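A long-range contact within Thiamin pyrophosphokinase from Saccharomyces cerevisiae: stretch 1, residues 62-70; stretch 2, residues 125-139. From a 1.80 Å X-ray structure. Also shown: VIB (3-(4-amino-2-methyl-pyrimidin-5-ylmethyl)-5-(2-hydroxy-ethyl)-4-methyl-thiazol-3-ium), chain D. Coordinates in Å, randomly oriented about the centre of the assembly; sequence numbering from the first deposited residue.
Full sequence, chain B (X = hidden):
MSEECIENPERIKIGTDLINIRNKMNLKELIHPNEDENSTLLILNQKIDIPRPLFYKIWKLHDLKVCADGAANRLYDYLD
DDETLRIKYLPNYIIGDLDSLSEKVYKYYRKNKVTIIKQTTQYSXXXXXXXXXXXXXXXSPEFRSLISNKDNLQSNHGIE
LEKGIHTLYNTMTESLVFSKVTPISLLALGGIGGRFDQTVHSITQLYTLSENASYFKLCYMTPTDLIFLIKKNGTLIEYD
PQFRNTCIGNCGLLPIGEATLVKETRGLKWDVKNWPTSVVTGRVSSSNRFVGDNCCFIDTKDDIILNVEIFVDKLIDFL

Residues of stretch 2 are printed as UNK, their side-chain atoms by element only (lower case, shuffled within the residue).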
# COMPACT_ATOMS: atom_id res chain seq x y z
N HIS B 62 -14.10 -0.87 -21.79
CA HIS B 62 -13.63 0.51 -21.71
C HIS B 62 -13.26 1.05 -23.08
O HIS B 62 -12.78 0.32 -23.94
CB HIS B 62 -12.43 0.60 -20.76
CG HIS B 62 -12.78 0.29 -19.33
ND1 HIS B 62 -13.07 -0.98 -18.90
CD2 HIS B 62 -12.93 1.10 -18.26
CE1 HIS B 62 -13.39 -0.95 -17.62
NE2 HIS B 62 -13.32 0.30 -17.21
N ASP B 63 -13.51 2.34 -23.27
CA ASP B 63 -13.25 2.99 -24.55
C ASP B 63 -11.77 3.30 -24.78
O ASP B 63 -11.13 2.69 -25.65
CB ASP B 63 -14.07 4.28 -24.65
CG ASP B 63 -13.77 5.08 -25.90
OD1 ASP B 63 -13.43 4.46 -26.94
OD2 ASP B 63 -13.90 6.32 -25.86
N LEU B 64 -11.23 4.24 -24.02
CA LEU B 64 -9.83 4.63 -24.16
C LEU B 64 -8.89 3.77 -23.32
O LEU B 64 -9.23 3.35 -22.22
CB LEU B 64 -9.66 6.10 -23.76
CG LEU B 64 -8.28 6.73 -23.99
CD1 LEU B 64 -8.04 6.92 -25.48
CD2 LEU B 64 -8.19 8.06 -23.27
N LYS B 65 -7.71 3.50 -23.87
CA LYS B 65 -6.69 2.72 -23.16
C LYS B 65 -5.40 3.53 -23.17
O LYS B 65 -4.90 3.90 -24.23
CB LYS B 65 -6.45 1.37 -23.83
CG LYS B 65 -7.60 0.39 -23.72
CD LYS B 65 -8.66 0.65 -24.78
CE LYS B 65 -9.79 -0.35 -24.69
NZ LYS B 65 -10.75 -0.19 -25.81
N VAL B 66 -4.87 3.79 -21.98
CA VAL B 66 -3.65 4.58 -21.86
C VAL B 66 -2.56 3.83 -21.10
O VAL B 66 -2.83 3.19 -20.08
CB VAL B 66 -3.93 5.92 -21.13
CG1 VAL B 66 -2.64 6.69 -20.93
CG2 VAL B 66 -4.92 6.75 -21.94
N CYS B 67 -1.34 3.92 -21.61
CA CYS B 67 -0.19 3.29 -20.99
C CYS B 67 0.73 4.36 -20.42
O CYS B 67 1.10 5.30 -21.13
CB CYS B 67 0.59 2.45 -22.00
SG CYS B 67 -0.12 0.84 -22.36
N ALA B 68 1.08 4.23 -19.15
CA ALA B 68 1.96 5.19 -18.51
C ALA B 68 3.42 4.78 -18.70
O ALA B 68 3.92 3.89 -18.01
CB ALA B 68 1.64 5.30 -17.02
N ASP B 69 4.08 5.44 -19.64
CA ASP B 69 5.49 5.19 -19.95
C ASP B 69 5.85 3.71 -20.01
O ASP B 69 5.50 3.01 -20.96
CB ASP B 69 6.37 5.90 -18.92
CG ASP B 69 7.82 5.97 -19.35
OD1 ASP B 69 8.13 5.57 -20.49
OD2 ASP B 69 8.66 6.42 -18.54
N GLY B 70 6.57 3.23 -19.00
CA GLY B 70 6.98 1.84 -18.96
C GLY B 70 5.87 0.82 -19.07
O GLY B 70 6.11 -0.35 -19.40
N UNK B 125 4.02 13.13 -11.78
CA UNK B 125 4.13 11.68 -11.97
C UNK B 125 3.55 11.30 -13.33
O UNK B 125 2.87 12.09 -13.97
o UNK B 125 1.96 11.29 -10.97
c UNK B 125 3.35 10.94 -10.89
c UNK B 125 3.89 11.29 -9.50
N UNK B 126 3.84 10.08 -13.77
CA UNK B 126 3.30 9.61 -15.04
C UNK B 126 1.79 9.52 -14.89
O UNK B 126 1.05 9.71 -15.85
c UNK B 126 5.34 8.30 -15.80
o UNK B 126 6.10 7.40 -15.40
c UNK B 126 3.87 8.24 -15.40
o UNK B 126 5.72 9.24 -16.53
N UNK B 127 1.34 9.24 -13.67
CA UNK B 127 -0.09 9.13 -13.39
C UNK B 127 -0.77 10.46 -13.69
O UNK B 127 -1.77 10.51 -14.39
c UNK B 127 -1.64 8.09 -11.66
c UNK B 127 -0.31 8.74 -11.92
c UNK B 127 -4.11 6.85 -11.17
c UNK B 127 -4.05 8.07 -11.84
c UNK B 127 -1.70 6.87 -10.99
c UNK B 127 -2.83 8.68 -12.08
c UNK B 127 -2.93 6.25 -10.75
N UNK B 128 -0.21 11.55 -13.16
CA UNK B 128 -0.78 12.87 -13.39
C UNK B 128 -0.72 13.22 -14.87
O UNK B 128 -1.64 13.84 -15.40
c UNK B 128 -0.03 13.95 -12.59
o UNK B 128 -0.20 13.71 -11.19
c UNK B 128 -0.56 15.34 -12.93
N UNK B 129 0.35 12.82 -15.54
CA UNK B 129 0.49 13.08 -16.97
C UNK B 129 -0.64 12.36 -17.72
O UNK B 129 -1.21 12.88 -18.68
c UNK B 129 1.85 12.57 -17.47
c UNK B 129 3.06 13.34 -16.96
c UNK B 129 4.35 12.77 -17.53
n UNK B 129 5.81 13.64 -15.67
c UNK B 129 5.56 13.61 -17.14
N UNK B 130 -0.96 11.15 -17.25
CA UNK B 130 -2.01 10.35 -17.87
C UNK B 130 -3.41 10.92 -17.68
O UNK B 130 -4.15 11.07 -18.65
s UNK B 130 -0.56 7.95 -17.92
c UNK B 130 -1.97 8.92 -17.34
N UNK B 131 -3.78 11.25 -16.44
CA UNK B 131 -5.11 11.79 -16.19
C UNK B 131 -5.33 13.14 -16.88
O UNK B 131 -6.43 13.44 -17.33
c UNK B 131 -4.33 12.74 -14.00
c UNK B 131 -5.49 10.53 -14.05
c UNK B 131 -5.41 11.92 -14.68
N UNK B 132 -4.28 13.95 -16.97
CA UNK B 132 -4.39 15.23 -17.65
C UNK B 132 -4.68 14.94 -19.11
O UNK B 132 -5.54 15.56 -19.73
n UNK B 132 -3.92 16.56 -15.32
c UNK B 132 -2.95 16.75 -16.21
o UNK B 132 -1.98 17.48 -15.98
c UNK B 132 -3.09 16.04 -17.54
N UNK B 133 -3.94 13.97 -19.66
CA UNK B 133 -4.10 13.56 -21.05
C UNK B 133 -5.50 13.01 -21.29
O UNK B 133 -6.15 13.36 -22.28
c UNK B 133 -3.17 12.66 -23.88
c UNK B 133 -3.07 12.48 -21.39
c UNK B 133 -2.26 10.59 -22.80
c UNK B 133 -3.28 11.71 -22.70
N UNK B 134 -5.95 12.14 -20.40
CA UNK B 134 -7.27 11.54 -20.51
C UNK B 134 -8.37 12.59 -20.55
O UNK B 134 -9.28 12.52 -21.38
c UNK B 134 -7.52 10.56 -19.35
c UNK B 134 -6.56 8.44 -18.28
c UNK B 134 -8.98 10.10 -19.35
c UNK B 134 -6.58 9.36 -19.48
N UNK B 135 -8.29 13.58 -19.66
CA UNK B 135 -9.30 14.63 -19.63
C UNK B 135 -9.27 15.44 -20.93
O UNK B 135 -10.32 15.76 -21.49
o UNK B 135 -10.15 16.46 -18.29
c UNK B 135 -9.06 15.56 -18.44
N UNK B 136 -8.07 15.76 -21.40
CA UNK B 136 -7.93 16.51 -22.64
C UNK B 136 -8.55 15.73 -23.80
O UNK B 136 -9.27 16.28 -24.63
c UNK B 136 -6.45 16.79 -22.94
c UNK B 136 -6.40 19.25 -22.52
c UNK B 136 -4.28 17.90 -22.40
c UNK B 136 -5.78 17.90 -22.14
N UNK B 137 -8.27 14.43 -23.84
CA UNK B 137 -8.79 13.57 -24.89
C UNK B 137 -10.31 13.65 -24.99
O UNK B 137 -10.86 13.79 -26.08
n UNK B 137 -10.34 9.73 -26.64
c UNK B 137 -10.18 10.42 -25.46
n UNK B 137 -8.53 10.87 -26.82
c UNK B 137 -9.33 10.02 -27.44
c UNK B 137 -9.04 11.14 -25.57
c UNK B 137 -8.40 12.11 -24.63
N UNK B 138 -10.99 13.56 -23.85
CA UNK B 138 -12.44 13.59 -23.82
C UNK B 138 -13.09 14.97 -23.75
O UNK B 138 -14.19 15.16 -24.25
c UNK B 138 -12.97 12.76 -22.65
c UNK B 138 -13.53 10.64 -23.87
c UNK B 138 -11.94 9.14 -22.17
c UNK B 138 -12.05 10.51 -22.00
c UNK B 138 -13.43 9.27 -24.06
c UNK B 138 -12.63 8.51 -23.20
c UNK B 138 -12.85 11.28 -22.84
N UNK B 139 -12.40 15.93 -23.14
CA UNK B 139 -13.00 17.25 -22.97
C UNK B 139 -12.45 18.43 -23.76
O UNK B 139 -12.97 19.54 -23.64
c UNK B 139 -13.62 16.47 -20.64
c UNK B 139 -13.02 17.59 -21.48
n UNK B 139 -12.91 16.07 -19.59
o UNK B 139 -14.70 15.97 -20.93
CM2 VIB D . 9.46 17.45 -3.38
N4A VIB D . 10.23 16.87 -8.24
CM4 VIB D . 11.24 12.19 -10.21
O1 VIB D . 6.87 10.14 -10.84
C7 VIB D . 8.21 10.04 -11.33
C6 VIB D . 8.71 11.44 -11.77
C2 VIB D . 8.40 13.83 -8.72
S1 VIB D . 7.25 13.13 -9.90
C5 VIB D . 8.74 12.36 -10.56
C4 VIB D . 9.85 12.70 -9.86
N3 VIB D . 9.61 13.50 -8.88
C7A VIB D . 10.66 14.01 -7.96
C4A VIB D . 10.15 16.30 -6.95
N3A VIB D . 9.86 17.12 -5.85
C2A VIB D . 9.77 16.57 -4.56
N1A VIB D . 9.98 15.19 -4.38
C6A VIB D . 10.27 14.36 -5.48
C5A VIB D . 10.36 14.91 -6.78
O HOH W 1 -12.43 7.86 -27.50

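Position 125 has a first carbon carrying one oxygen and one carbon, and it does not reach stretch 1: T125. It sits at the N-cap, where OG1 accepts from the backbone N of position 128 at 3.1 Å, and its CA lies 3.3 Å from O1 of the VIB ligand. Position 126 has two carbons, the second carrying two oxygens; its CB is 4.0 Å from A68 CB. Two oxygens on the second carbon, with no nitrogen, make a short acid: D126. Its OD2 stands 4.2 Å from D69 OD2, a like-charged pair.

At 127, one carbon leads to a six-carbon ring; the CA-to-CB bond points away from stretch 1, and the side chain makes no contact there: F127. Position 128 repeats the forked carbon and oxygen of 125, out of reach: T128. Position 129, four carbons in a row ending in nitrogen, is K129, also out of reach.

Position 130 has one carbon and one sulfur, the sulfur 3.6 Å from A68 CB and 3.9 Å from V66 CG1. This is C130, a small side chain placed where the strand offers an alanine and a valine. Position 131, three carbons forked at the first, points away: V131. Position 132, whose second carbon carries one oxygen and one nitrogen, is N132, out of reach.

Position 133 has four carbons forked at the second, and one arm touches V66: L133. Its CD2 lies 4.3 Å from V66 CG1. Position 134 has four carbons forked at the first, with one arm two carbons long, touching V66 and L64, hence I134. Its CA-to-CB bond points sideways, yet CG1 comes within 4.0 Å of V66 CG2 and 4.3 Å of L64 CD2.

Position 135, one carbon and one oxygen, is S135; position 136, four carbons forked at the second, is L136. Neither reaches the strand. Position 137 has one carbon then a five-membered ring of three carbons and two nitrogens, with L64 over one face: H137. L64 CD1 lies 3.9 Å from the ring centroid, a CH-pi contact.

Position 138 has one carbon then a six-carbon ring, against L64 and D63: F138. Its CZ is 3.9 Å from L64 CB, while D63 OD2 lies at the ring edge, 3.5 Å from CE2. Position 139, two carbons with oxygen and nitrogen on the second, is N139; its ND2 donates to S135 OG at 3.1 Å.

The contact works by packing: no direct hydrogen bond crosses it. Helix and strand run nearly antiparallel at 155°, so L64 meets the late helix, V66 its middle and A68 its start. Alternate strand residues supply this face, while C67 points away. At the edge, one water joins D63 OD2 (2.7 Å) to H137 NE2 (2.9 Å).

Stretch 2 125-139: TDFTKCVNLISLHFN
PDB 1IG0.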